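Local coordinates for enoyl-CoA hydratase (Mycobacterium avium subsp. paratuberculosis, PDB 4LK5), which probably catalyses the addition of water across the double bond of enoyl-CoA thioesters, as a member of the crotonase-like enoyl-CoA hydratase/isomerase family, at residues V132-S146 against D152-F166. Numbering follows the deposited sequence.
Sequences VVAVVQGPAAGVGVS and DVVLASENAFFMLAF
Two parallel ladders, Val-133 to Val-136 with Val-153 to Ala-156 and Ala-140 to Ala-141 with Phe-162 to Met-163, join the same two chain segments, which bend together from one sheet into another, consistent with the beta-beta-alpha spiral of the crotonase fold. In the first, Ala-134 N donates a hydrogen bond to Val-153 O at 2.9 Å and Val-136 N one to Leu-155 O at 2.8 Å, both nearly straight. Beta-branched valine suits these extended strands: Val-133, Val-135, Val-153 and Leu-155 project from one face, Ala-134, Val-136, Val-154 and Ala-156 from the other. The bend lies at Gln-137 to Pro-139 and at the type I beta turn Ser-157 to Ala-160, where Ser-157 OG takes the N-H of Asn-159 in an ST turn. With Val-136 CG1 anti to N (chi1 -175°), this branch reaches small Ala-160 CB at 3.9 Å and Phe-162 CZ at 3.8 Å, while CG2 turns to Val-154 CG1. Phe-162 CD2 meets Ala-140 CB, so the flat ring links both ladders, with Val-145 CG2 at its edge. Pro-139 CA sits over the Phe-161 ring face, and its CB makes an off-centre CH-pi contact, 3.6 Å from Phe-161 CZ. Gly-142 N closes the second ladder on Met-163 O at 3.0 Å. Gly-142 is the N-cap of helix 143-150; its positive phi (50°) favours glycine, and without a side chain its CA lies close over Phe-166, 3.9 Å from the ring centroid. Strand 132-136 lies between 82-87 and 153-157; helix 217-233 packs on Val-133, Val-135 and Leu-155, while Val-153 and Val-154 touch a second subunit; in the smaller sheet, 161-163 runs between 139-141 and 200-201.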
loop_
_atom_site.group_PDB
_atom_site.type_symbol
_atom_site.label_atom_id
_atom_site.label_comp_id
_atom_site.label_asym_id
_atom_site.label_seq_id
_atom_site.Cartn_x
_atom_site.Cartn_y
_atom_site.Cartn_z
ATOM N N VAL C 132 2.196 -1.609 20.521
ATOM C CA VAL C 132 3.054 -0.466 20.778
ATOM C C VAL C 132 2.411 0.786 20.206
ATOM O O VAL C 132 2.108 0.823 19.021
ATOM C CB VAL C 132 4.428 -0.663 20.144
ATOM C CG1 VAL C 132 5.268 0.597 20.351
ATOM C CG2 VAL C 132 5.111 -1.879 20.741
ATOM N N VAL C 133 2.205 1.804 21.047
ATOM C CA VAL C 133 1.434 2.974 20.672
ATOM C C VAL C 133 2.286 4.204 20.587
ATOM O O VAL C 133 2.953 4.516 21.544
ATOM C CB VAL C 133 0.356 3.315 21.705
ATOM C CG1 VAL C 133 -0.529 4.456 21.162
ATOM C CG2 VAL C 133 -0.482 2.109 22.043
ATOM N N ALA C 134 2.232 4.909 19.455
ATOM C CA ALA C 134 2.883 6.190 19.284
ATOM C C ALA C 134 1.920 7.348 19.479
ATOM O O ALA C 134 0.892 7.449 18.828
ATOM C CB ALA C 134 3.535 6.292 17.919
ATOM N N VAL C 135 2.310 8.252 20.354
ATOM C CA VAL C 135 1.474 9.321 20.829
ATOM C C VAL C 135 2.075 10.614 20.335
ATOM O O VAL C 135 3.015 11.103 20.911
ATOM C CB VAL C 135 1.488 9.341 22.373
ATOM C CG1 VAL C 135 0.676 10.519 22.894
ATOM C CG2 VAL C 135 0.964 8.029 22.921
ATOM N N VAL C 136 1.520 11.170 19.277
ATOM C CA VAL C 136 2.178 12.237 18.556
ATOM C C VAL C 136 1.426 13.560 18.805
ATOM O O VAL C 136 0.414 13.795 18.174
ATOM C CB VAL C 136 2.276 11.835 17.063
ATOM C CG1 VAL C 136 3.063 12.846 16.256
ATOM C CG2 VAL C 136 2.966 10.481 16.933
ATOM N N GLN C 137 1.901 14.391 19.748
ATOM C CA GLN C 137 1.154 15.625 20.124
ATOM C C GLN C 137 1.614 16.792 19.288
ATOM O O GLN C 137 0.907 17.774 19.195
ATOM C CB GLN C 137 1.227 16.060 21.620
ATOM C CG GLN C 137 1.813 15.105 22.651
ATOM C CD GLN C 137 3.328 15.015 22.551
ATOM O OE1 GLN C 137 4.040 16.018 22.300
ATOM N NE2 GLN C 137 3.838 13.783 22.718
ATOM N N GLY C 138 2.796 16.695 18.687
ATOM C CA GLY C 138 3.280 17.784 17.859
ATOM C C GLY C 138 4.161 17.334 16.721
ATOM O O GLY C 138 3.894 16.324 16.117
ATOM N N PRO C 139 5.214 18.104 16.405
ATOM C CA PRO C 139 6.078 17.716 15.275
ATOM C C PRO C 139 6.751 16.356 15.421
ATOM O O PRO C 139 7.149 15.956 16.532
ATOM C CB PRO C 139 7.119 18.838 15.227
ATOM C CG PRO C 139 6.439 20.020 15.846
ATOM C CD PRO C 139 5.492 19.476 16.883
ATOM N N ALA C 140 6.793 15.629 14.299
ATOM C CA ALA C 140 7.580 14.401 14.129
ATOM C C ALA C 140 8.466 14.610 12.904
ATOM O O ALA C 140 7.982 14.918 11.790
ATOM C CB ALA C 140 6.670 13.203 13.900
ATOM N N ALA C 141 9.760 14.438 13.072
ATOM C CA ALA C 141 10.669 14.693 11.949
ATOM C C ALA C 141 11.802 13.698 11.906
ATOM O O ALA C 141 12.220 13.188 12.940
ATOM C CB ALA C 141 11.208 16.114 12.040
ATOM N N GLY C 142 12.288 13.404 10.705
ATOM C CA GLY C 142 13.355 12.394 10.522
ATOM C C GLY C 142 13.062 11.068 11.212
ATOM O O GLY C 142 11.962 10.551 11.119
ATOM N N VAL C 143 14.042 10.499 11.919
ATOM C CA VAL C 143 13.785 9.207 12.567
ATOM C C VAL C 143 12.688 9.242 13.584
ATOM O O VAL C 143 12.272 8.194 14.028
ATOM C CB VAL C 143 14.986 8.601 13.326
ATOM C CG1 VAL C 143 15.803 7.740 12.394
ATOM C CG2 VAL C 143 15.811 9.660 13.999
ATOM N N GLY C 144 12.269 10.418 14.018
ATOM C CA GLY C 144 11.123 10.499 14.907
ATOM C C GLY C 144 9.934 9.869 14.190
ATOM O O GLY C 144 9.158 9.089 14.774
ATOM N N VAL C 145 9.839 10.167 12.897
ATOM C CA VAL C 145 8.770 9.648 12.078
ATOM C C VAL C 145 8.941 8.150 11.928
ATOM O O VAL C 145 7.975 7.404 12.090
ATOM C CB VAL C 145 8.726 10.334 10.709
ATOM C CG1 VAL C 145 7.751 9.639 9.799
ATOM C CG2 VAL C 145 8.343 11.801 10.856
ATOM N N SER C 146 10.167 7.704 11.644
ATOM C CA SER C 146 10.410 6.278 11.468
ATOM C C SER C 146 9.976 5.520 12.687
ATOM O O SER C 146 9.338 4.482 12.581
ATOM C CB SER C 146 11.871 5.970 11.208
ATOM O OG SER C 146 12.347 6.703 10.097
ATOM N N ASP C 152 2.503 0.238 16.122
ATOM C CA ASP C 152 1.298 -0.490 15.677
ATOM C C ASP C 152 0.082 0.416 15.566
ATOM O O ASP C 152 -0.828 0.231 14.741
ATOM C CB ASP C 152 1.008 -1.577 16.694
ATOM C CG ASP C 152 2.193 -2.512 16.878
ATOM O OD1 ASP C 152 2.747 -3.006 15.853
ATOM O OD2 ASP C 152 2.596 -2.722 18.035
ATOM N N VAL C 153 0.073 1.403 16.429
ATOM C CA VAL C 153 -1.012 2.327 16.506
ATOM C C VAL C 153 -0.365 3.693 16.574
ATOM O O VAL C 153 0.570 3.889 17.346
ATOM C CB VAL C 153 -1.838 2.029 17.783
ATOM C CG1 VAL C 153 -2.807 3.154 18.073
ATOM C CG2 VAL C 153 -2.572 0.721 17.611
ATOM N N VAL C 154 -0.834 4.619 15.752
ATOM C CA VAL C 154 -0.335 5.979 15.808
ATOM C C VAL C 154 -1.482 6.955 16.041
ATOM O O VAL C 154 -2.334 7.133 15.193
ATOM C CB VAL C 154 0.454 6.323 14.540
ATOM C CG1 VAL C 154 1.133 7.679 14.648
ATOM C CG2 VAL C 154 1.485 5.254 14.290
ATOM N N LEU C 155 -1.489 7.572 17.223
ATOM C CA LEU C 155 -2.484 8.570 17.608
ATOM C C LEU C 155 -1.859 9.952 17.477
ATOM O O LEU C 155 -0.822 10.223 18.043
ATOM C CB LEU C 155 -2.902 8.339 19.050
ATOM C CG LEU C 155 -3.943 7.250 19.410
ATOM C CD1 LEU C 155 -4.202 6.231 18.336
ATOM C CD2 LEU C 155 -3.572 6.565 20.698
ATOM N N ALA C 156 -2.505 10.804 16.701
ATOM C CA ALA C 156 -2.047 12.140 16.472
ATOM C C ALA C 156 -3.048 13.222 16.950
ATOM O O ALA C 156 -4.268 13.035 16.914
ATOM C CB ALA C 156 -1.750 12.313 14.999
ATOM N N SER C 157 -2.483 14.327 17.442
ATOM C CA SER C 157 -3.179 15.585 17.656
ATOM C C SER C 157 -3.377 16.325 16.339
ATOM O O SER C 157 -2.561 16.212 15.410
ATOM C CB SER C 157 -2.340 16.483 18.570
ATOM O OG SER C 157 -2.808 17.820 18.531
ATOM N N GLU C 158 -4.424 17.134 16.265
ATOM C CA GLU C 158 -4.554 18.029 15.125
ATOM C C GLU C 158 -3.349 18.976 15.026
ATOM O O GLU C 158 -3.055 19.463 13.947
ATOM C CB GLU C 158 -5.893 18.780 15.138
ATOM C CG GLU C 158 -7.023 17.839 14.755
ATOM C CD GLU C 158 -8.304 18.524 14.339
ATOM O OE1 GLU C 158 -8.827 19.327 15.142
ATOM O OE2 GLU C 158 -8.791 18.215 13.219
ATOM N N ASN C 159 -2.641 19.199 16.136
ATOM C CA ASN C 159 -1.395 20.000 16.125
ATOM C C ASN C 159 -0.186 19.321 15.483
ATOM O O ASN C 159 0.746 19.989 15.049
ATOM C CB ASN C 159 -0.998 20.415 17.552
ATOM C CG ASN C 159 -1.874 21.536 18.103
ATOM O OD1 ASN C 159 -2.684 22.135 17.381
ATOM N ND2 ASN C 159 -1.712 21.827 19.398
ATOM N N ALA C 160 -0.207 17.997 15.435
ATOM C CA ALA C 160 0.906 17.220 14.916
ATOM C C ALA C 160 1.111 17.370 13.439
ATOM O O ALA C 160 0.186 17.643 12.702
ATOM C CB ALA C 160 0.702 15.756 15.239
ATOM N N PHE C 161 2.352 17.179 13.017
ATOM C CA PHE C 161 2.665 16.939 11.616
ATOM C C PHE C 161 3.868 16.019 11.468
ATOM O O PHE C 161 4.650 15.833 12.400
ATOM C CB PHE C 161 2.891 18.233 10.836
ATOM C CG PHE C 161 4.113 19.019 11.271
ATOM C CD1 PHE C 161 5.404 18.666 10.813
ATOM C CD2 PHE C 161 3.984 20.122 12.134
ATOM C CE1 PHE C 161 6.531 19.382 11.204
ATOM C CE2 PHE C 161 5.106 20.837 12.514
ATOM C CZ PHE C 161 6.381 20.468 12.052
ATOM N N PHE C 162 4.004 15.473 10.263
ATOM C CA PHE C 162 5.037 14.542 9.944
ATOM C C PHE C 162 5.928 15.065 8.830
ATOM O O PHE C 162 5.468 15.661 7.861
ATOM C CB PHE C 162 4.399 13.204 9.560
ATOM C CG PHE C 162 3.605 12.596 10.672
ATOM C CD1 PHE C 162 2.304 13.043 10.950
ATOM C CD2 PHE C 162 4.152 11.628 11.478
ATOM C CE1 PHE C 162 1.567 12.490 11.994
ATOM C CE2 PHE C 162 3.425 11.087 12.531
ATOM C CZ PHE C 162 2.136 11.524 12.793
HETATM N N MSE C 163 7.226 14.855 8.975
HETATM C CA MSE C 163 8.115 15.244 7.903
HETATM C C MSE C 163 9.384 14.440 7.870
HETATM O O MSE C 163 10.191 14.469 8.804
HETATM C CB MSE C 163 8.475 16.713 8.020
HETATM C CG MSE C 163 9.362 16.989 6.817
HETATM SE SE MSE C 163 9.485 18.911 6.587
HETATM C CE MSE C 163 10.308 19.204 8.356
ATOM N N LEU C 164 9.576 13.736 6.761
ATOM C CA LEU C 164 10.803 13.039 6.515
ATOM C C LEU C 164 11.858 14.033 6.062
ATOM O O LEU C 164 12.080 14.207 4.872
ATOM C CB LEU C 164 10.581 12.013 5.435
ATOM C CG LEU C 164 9.721 10.838 5.850
ATOM C CD1 LEU C 164 9.762 9.834 4.704
ATOM C CD2 LEU C 164 10.228 10.204 7.122
ATOM N N ALA C 165 12.526 14.643 7.034
ATOM C CA ALA C 165 13.424 15.782 6.798
ATOM C C ALA C 165 14.762 15.413 6.195
ATOM O O ALA C 165 15.432 16.265 5.629
ATOM C CB ALA C 165 13.653 16.544 8.098
ATOM N N PHE C 166 15.135 14.147 6.274
ATOM C CA PHE C 166 16.510 13.728 6.000
ATOM C C PHE C 166 17.160 14.509 4.848
ATOM O O PHE C 166 18.276 15.031 4.935
ATOM C CB PHE C 166 16.529 12.254 5.673
ATOM C CG PHE C 166 15.875 11.405 6.703
ATOM C CD1 PHE C 166 16.540 11.081 7.868
ATOM C CD2 PHE C 166 14.588 10.911 6.498
ATOM C CE1 PHE C 166 15.942 10.280 8.806
ATOM C CE2 PHE C 166 13.978 10.117 7.438
ATOM C CZ PHE C 166 14.652 9.805 8.594
#